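Local structure of methyl-accepting chemotaxis protein, putative (Geobacter sulfurreducens, 3OOV) at residues Ile120-Gly124 with Glu125-Val129; Asp105-Arg108 with Ala109-Ser112. The protein is a putative methyl-accepting chemotaxis protein whose GAF domain, as in related domains, probably senses a small ligand or passes on a signal. One frame throughout, in Å; residues are numbered along the deposited sequence.

Contact 1: Ile120-Gly124 with Glu125-Val129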
loop_
_atom_site.group_PDB
_atom_site.type_symbol
_atom_site.label_atom_id
_atom_site.label_comp_id
_atom_site.label_asym_id
_atom_site.label_seq_id
_atom_site.Cartn_x
_atom_site.Cartn_y
_atom_site.Cartn_z
ATOM N N ILE A 120 3.731 10.629 -5.070
ATOM C CA ILE A 120 3.120 11.959 -5.064
ATOM C C ILE A 120 2.153 11.930 -6.250
ATOM O O ILE A 120 2.555 11.673 -7.370
ATOM C CB ILE A 120 4.192 13.050 -5.268
ATOM C CG1 ILE A 120 5.219 12.993 -4.084
ATOM C CG2 ILE A 120 3.478 14.464 -5.429
ATOM C CD1 ILE A 120 6.579 13.634 -4.407
ATOM N N VAL A 121 0.870 12.138 -6.010
ATOM C CA VAL A 121 -0.102 11.817 -7.047
ATOM C C VAL A 121 -0.845 13.075 -7.353
ATOM O O VAL A 121 -1.365 13.762 -6.449
ATOM C CB VAL A 121 -1.102 10.669 -6.626
ATOM C CG1 VAL A 121 -2.189 10.448 -7.715
ATOM C CG2 VAL A 121 -0.351 9.330 -6.357
ATOM N N VAL A 122 -0.867 13.410 -8.641
ATOM C CA VAL A 122 -1.673 14.540 -9.130
ATOM C C VAL A 122 -2.697 14.007 -10.149
ATOM O O VAL A 122 -2.340 13.314 -11.094
ATOM C CB VAL A 122 -0.752 15.677 -9.656
ATOM C CG1 VAL A 122 -1.468 16.539 -10.724
ATOM C CG2 VAL A 122 -0.260 16.517 -8.484
ATOM N N LYS A 123 -3.975 14.242 -9.864
ATOM C CA LYS A 123 -5.094 13.828 -10.718
ATOM C C LYS A 123 -4.998 12.384 -11.228
ATOM O O LYS A 123 -5.089 12.120 -12.439
ATOM C CB LYS A 123 -5.321 14.829 -11.882
ATOM C CG LYS A 123 -6.383 15.934 -11.546
ATOM C CD LYS A 123 -5.808 17.308 -11.104
ATOM C CE LYS A 123 -5.747 18.324 -12.296
ATOM N NZ LYS A 123 -4.952 19.624 -12.038
ATOM N N GLY A 124 -4.793 11.452 -10.304
ATOM C CA GLY A 124 -4.662 10.058 -10.697
ATOM C C GLY A 124 -3.365 9.637 -11.383
ATOM O O GLY A 124 -3.255 8.480 -11.820
ATOM N N GLU A 125 -2.368 10.532 -11.471
ATOM C CA GLU A 125 -1.045 10.081 -11.975
ATOM C C GLU A 125 0.090 10.398 -10.981
ATOM O O GLU A 125 0.092 11.481 -10.369
ATOM C CB GLU A 125 -0.727 10.670 -13.378
ATOM C CG GLU A 125 -1.956 11.233 -14.122
ATOM C CD GLU A 125 -2.085 10.768 -15.572
ATOM O OE1 GLU A 125 -2.486 9.584 -15.779
ATOM O OE2 GLU A 125 -1.815 11.580 -16.508
ATOM N N ALA A 126 1.030 9.462 -10.821
ATOM C CA ALA A 126 2.220 9.715 -10.019
ATOM C C ALA A 126 3.088 10.693 -10.778
ATOM O O ALA A 126 3.363 10.527 -11.986
ATOM C CB ALA A 126 2.994 8.455 -9.780
ATOM N N ILE A 127 3.503 11.733 -10.097
ATOM C CA ILE A 127 4.531 12.577 -10.666
ATOM C C ILE A 127 5.879 12.529 -9.929
ATOM O O ILE A 127 6.811 13.205 -10.331
ATOM C CB ILE A 127 4.008 13.991 -10.810
ATOM C CG1 ILE A 127 3.610 14.546 -9.446
ATOM C CG2 ILE A 127 2.788 13.975 -11.787
ATOM C CD1 ILE A 127 3.324 16.056 -9.475
ATOM N N GLY A 128 5.969 11.778 -8.832
ATOM C CA GLY A 128 7.255 11.608 -8.145
ATOM C C GLY A 128 7.015 10.757 -6.897
ATOM O O GLY A 128 5.933 10.239 -6.768
ATOM N N VAL A 129 7.986 10.674 -5.977
ATOM C CA VAL A 129 7.929 9.855 -4.769
ATOM C C VAL A 129 8.603 10.521 -3.559
ATOM O O VAL A 129 9.616 11.267 -3.688
ATOM C CB VAL A 129 8.537 8.368 -4.970
ATOM C CG1 VAL A 129 7.830 7.577 -6.083
ATOM C CG2 VAL A 129 10.022 8.386 -5.285
#

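Contact 2: Asp105-Arg108 with Ala109-Ser112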
loop_
_atom_site.group_PDB
_atom_site.type_symbol
_atom_site.label_atom_id
_atom_site.label_comp_id
_atom_site.label_asym_id
_atom_site.label_seq_id
_atom_site.Cartn_x
_atom_site.Cartn_y
_atom_site.Cartn_z
ATOM N N ASP A 105 21.721 2.044 -6.402
ATOM C CA ASP A 105 22.378 1.493 -5.229
ATOM C C ASP A 105 23.798 2.070 -5.022
ATOM O O ASP A 105 24.511 1.668 -4.103
ATOM C CB ASP A 105 22.402 -0.032 -5.310
ATOM C CG ASP A 105 23.399 -0.572 -6.341
ATOM O OD1 ASP A 105 23.534 -1.807 -6.385
ATOM O OD2 ASP A 105 24.033 0.197 -7.110
ATOM N N ALA A 106 24.166 3.026 -5.876
ATOM C CA ALA A 106 25.403 3.796 -5.717
ATOM C C ALA A 106 25.120 5.017 -4.831
ATOM O O ALA A 106 26.051 5.742 -4.485
ATOM C CB ALA A 106 25.937 4.266 -7.113
ATOM N N ILE A 107 23.843 5.268 -4.484
ATOM C CA ILE A 107 23.514 6.470 -3.722
ATOM C C ILE A 107 23.244 6.107 -2.244
ATOM O O ILE A 107 22.243 5.400 -1.930
ATOM C CB ILE A 107 22.302 7.182 -4.319
ATOM C CG1 ILE A 107 22.347 7.055 -5.871
ATOM C CG2 ILE A 107 22.089 8.630 -3.745
ATOM C CD1 ILE A 107 22.144 8.310 -6.688
ATOM N N ARG A 108 24.052 6.670 -1.337
ATOM C CA ARG A 108 23.920 6.389 0.097
ATOM C C ARG A 108 22.533 6.727 0.618
ATOM O O ARG A 108 21.998 6.022 1.481
ATOM C CB ARG A 108 24.958 7.170 0.939
ATOM C CG ARG A 108 26.361 6.513 0.958
ATOM C CD ARG A 108 27.340 7.345 1.901
ATOM N NE ARG A 108 27.549 8.676 1.319
ATOM C CZ ARG A 108 27.215 9.836 1.842
ATOM N NH1 ARG A 108 26.596 9.935 3.018
ATOM N NH2 ARG A 108 27.488 10.928 1.155
ATOM N N ALA A 109 21.939 7.789 0.065
ATOM C CA ALA A 109 20.690 8.324 0.580
ATOM C C ALA A 109 19.568 7.326 0.360
ATOM O O ALA A 109 18.595 7.385 1.095
ATOM C CB ALA A 109 20.353 9.680 -0.094
ATOM N N LEU A 110 19.730 6.465 -0.661
ATOM C CA LEU A 110 18.791 5.457 -1.110
ATOM C C LEU A 110 19.127 4.031 -0.656
ATOM O O LEU A 110 18.389 3.084 -1.024
ATOM C CB LEU A 110 18.705 5.425 -2.669
ATOM C CG LEU A 110 18.225 6.732 -3.301
ATOM C CD1 LEU A 110 17.984 6.537 -4.782
ATOM C CD2 LEU A 110 16.909 7.257 -2.635
ATOM N N ARG A 111 20.187 3.860 0.134
ATOM C CA ARG A 111 20.607 2.499 0.498
ATOM C C ARG A 111 19.969 1.887 1.763
ATOM O O ARG A 111 20.463 0.921 2.246
ATOM C CB ARG A 111 22.110 2.456 0.698
ATOM C CG ARG A 111 22.892 2.364 -0.545
ATOM C CD ARG A 111 24.324 2.319 -0.090
ATOM N NE ARG A 111 25.116 2.278 -1.284
ATOM C CZ ARG A 111 26.375 2.646 -1.344
ATOM N NH1 ARG A 111 27.001 3.063 -0.245
ATOM N NH2 ARG A 111 27.001 2.584 -2.507
ATOM N N SER A 112 18.888 2.421 2.289
ATOM C CA SER A 112 18.295 1.823 3.466
ATOM C C SER A 112 17.785 0.433 3.109
ATOM O O SER A 112 17.318 0.193 1.999
ATOM C CB SER A 112 17.190 2.710 3.957
ATOM O OG SER A 112 16.810 2.318 5.267
#

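Contact 1: Ile120-Gly124 with Glu125-Val129
E125 faces V122 across a two-residue turn, and the two are joined by a pair of backbone hydrogen bonds: E125 N reaches V122 O at 2.8 Å, and V122 N gives its hydrogen back to E125 O, also at 2.8 Å. Between them K123 and G124, both with positive phi, make a type I' turn. The E125 side chain folds back beside the turn, its CG 3.5 Å from G124 C, while its carboxylate has a long, weak ion pair with R46. A126 comes next, opposite V121 in a non-hydrogen-bonded pair whose CA atoms lie 4.3 Å apart. Two CA-H...O contacts flank this pair, from A126 CA to I120 O and from V121 CA to E125 O. V121 and A126 share one face of the hairpin, where both side chains reach R83 and A126 also meets F80 of helix 74-82. I127 N then donates to I120 O at 2.9 Å, in line with the carbonyl bond (C=O...N 167°). With chi1 at 60°, CG1 of I127 sits between its own N and carbonyl carbon; from there CD1 runs to V122 CG2 (3.7 Å), while the I127 and I120 side chains cross at about a right angle, I127 CG1 lying 4.0 Å from I120 CG2. I120 and V122 rest on S157 of helix 143-167, and I127 on I160. At G128 the carbonyl oxygen takes a nearly straight bond from I120 N (2.8 Å). I127 and G128 thus both stand against I120, as in a classic beta bulge. V129 turns its side chain away from I120-G124, against I76 and C79 of helix 74-82. The whole is a beta hairpin closed by a two-residue type I' turn, joining neighbouring strands of the antiparallel GAF-domain sheet.

Contact 2: Asp105-Arg108 with Ala109-Ser112
I107 and L110 are linked by a turn of 3-10 type, L110 N donating to I107 O at 3.0 Å, and the next bond of the same kind runs from R111 N to R108 O. This short 3-10 turn belongs to the long loop between strands 86-88 and 115-122 of the GAF domain. Its packed side is apolar. I107 CB lies 4.2 Å from L110 CG, I107 CG2 borders A109 CB, and all three side chains lean on F51 of strand 48-55; I107 and L110 also touch L67 of strand 66-68. The backbone here is also engaged: R135 binds the carbonyl oxygens of R108 and A109, and a glycerol, probably from the crystallisation liquor, is hydrogen-bonded to A109 O, L110 O and S112 N.

On the other side the exposed arginines touch each other only loosely. R108 bends at chi3 (-65°), and its NH1 bonds to A58 O. Its CG brushes R111 NH1 at 3.7 Å, the two guanidinium planes standing 73° apart. R111 itself is firmly bonded: extended from CG to NE, it passes I107 O at CG (3.4 Å) to reach the D105 carbonyl rather than the carboxylate. The edge of its guanidinium meets D105 O side-on, the oxygen lying in the guanidinium plane, with hydrogen bonds from NE (2.9 Å), above the carbonyl plane, and from NH2 (3.1 Å), on a lone pair.

In the fold
Along the chain contact 2 comes first, and seven residues, most of them in strand 115-122, separate it from contact 1. Their centres are about 23 Å apart, on opposite sides of the chain's centre, and their nearest atoms stay about 7 Å from each other. Both belong to the same GAF domain and depend on its antiparallel sheet in different ways. Contact 1 is part of the sheet itself, the end of the hairpin 115-122/125-133, between helix 143-167 and helix 74-82. Contact 2 is in the loop that precedes this hairpin and packs on strands 48-55 and 66-68. The loop 89-114 thus appears to reach from edge strand 86-88 to the far edge of the sheet.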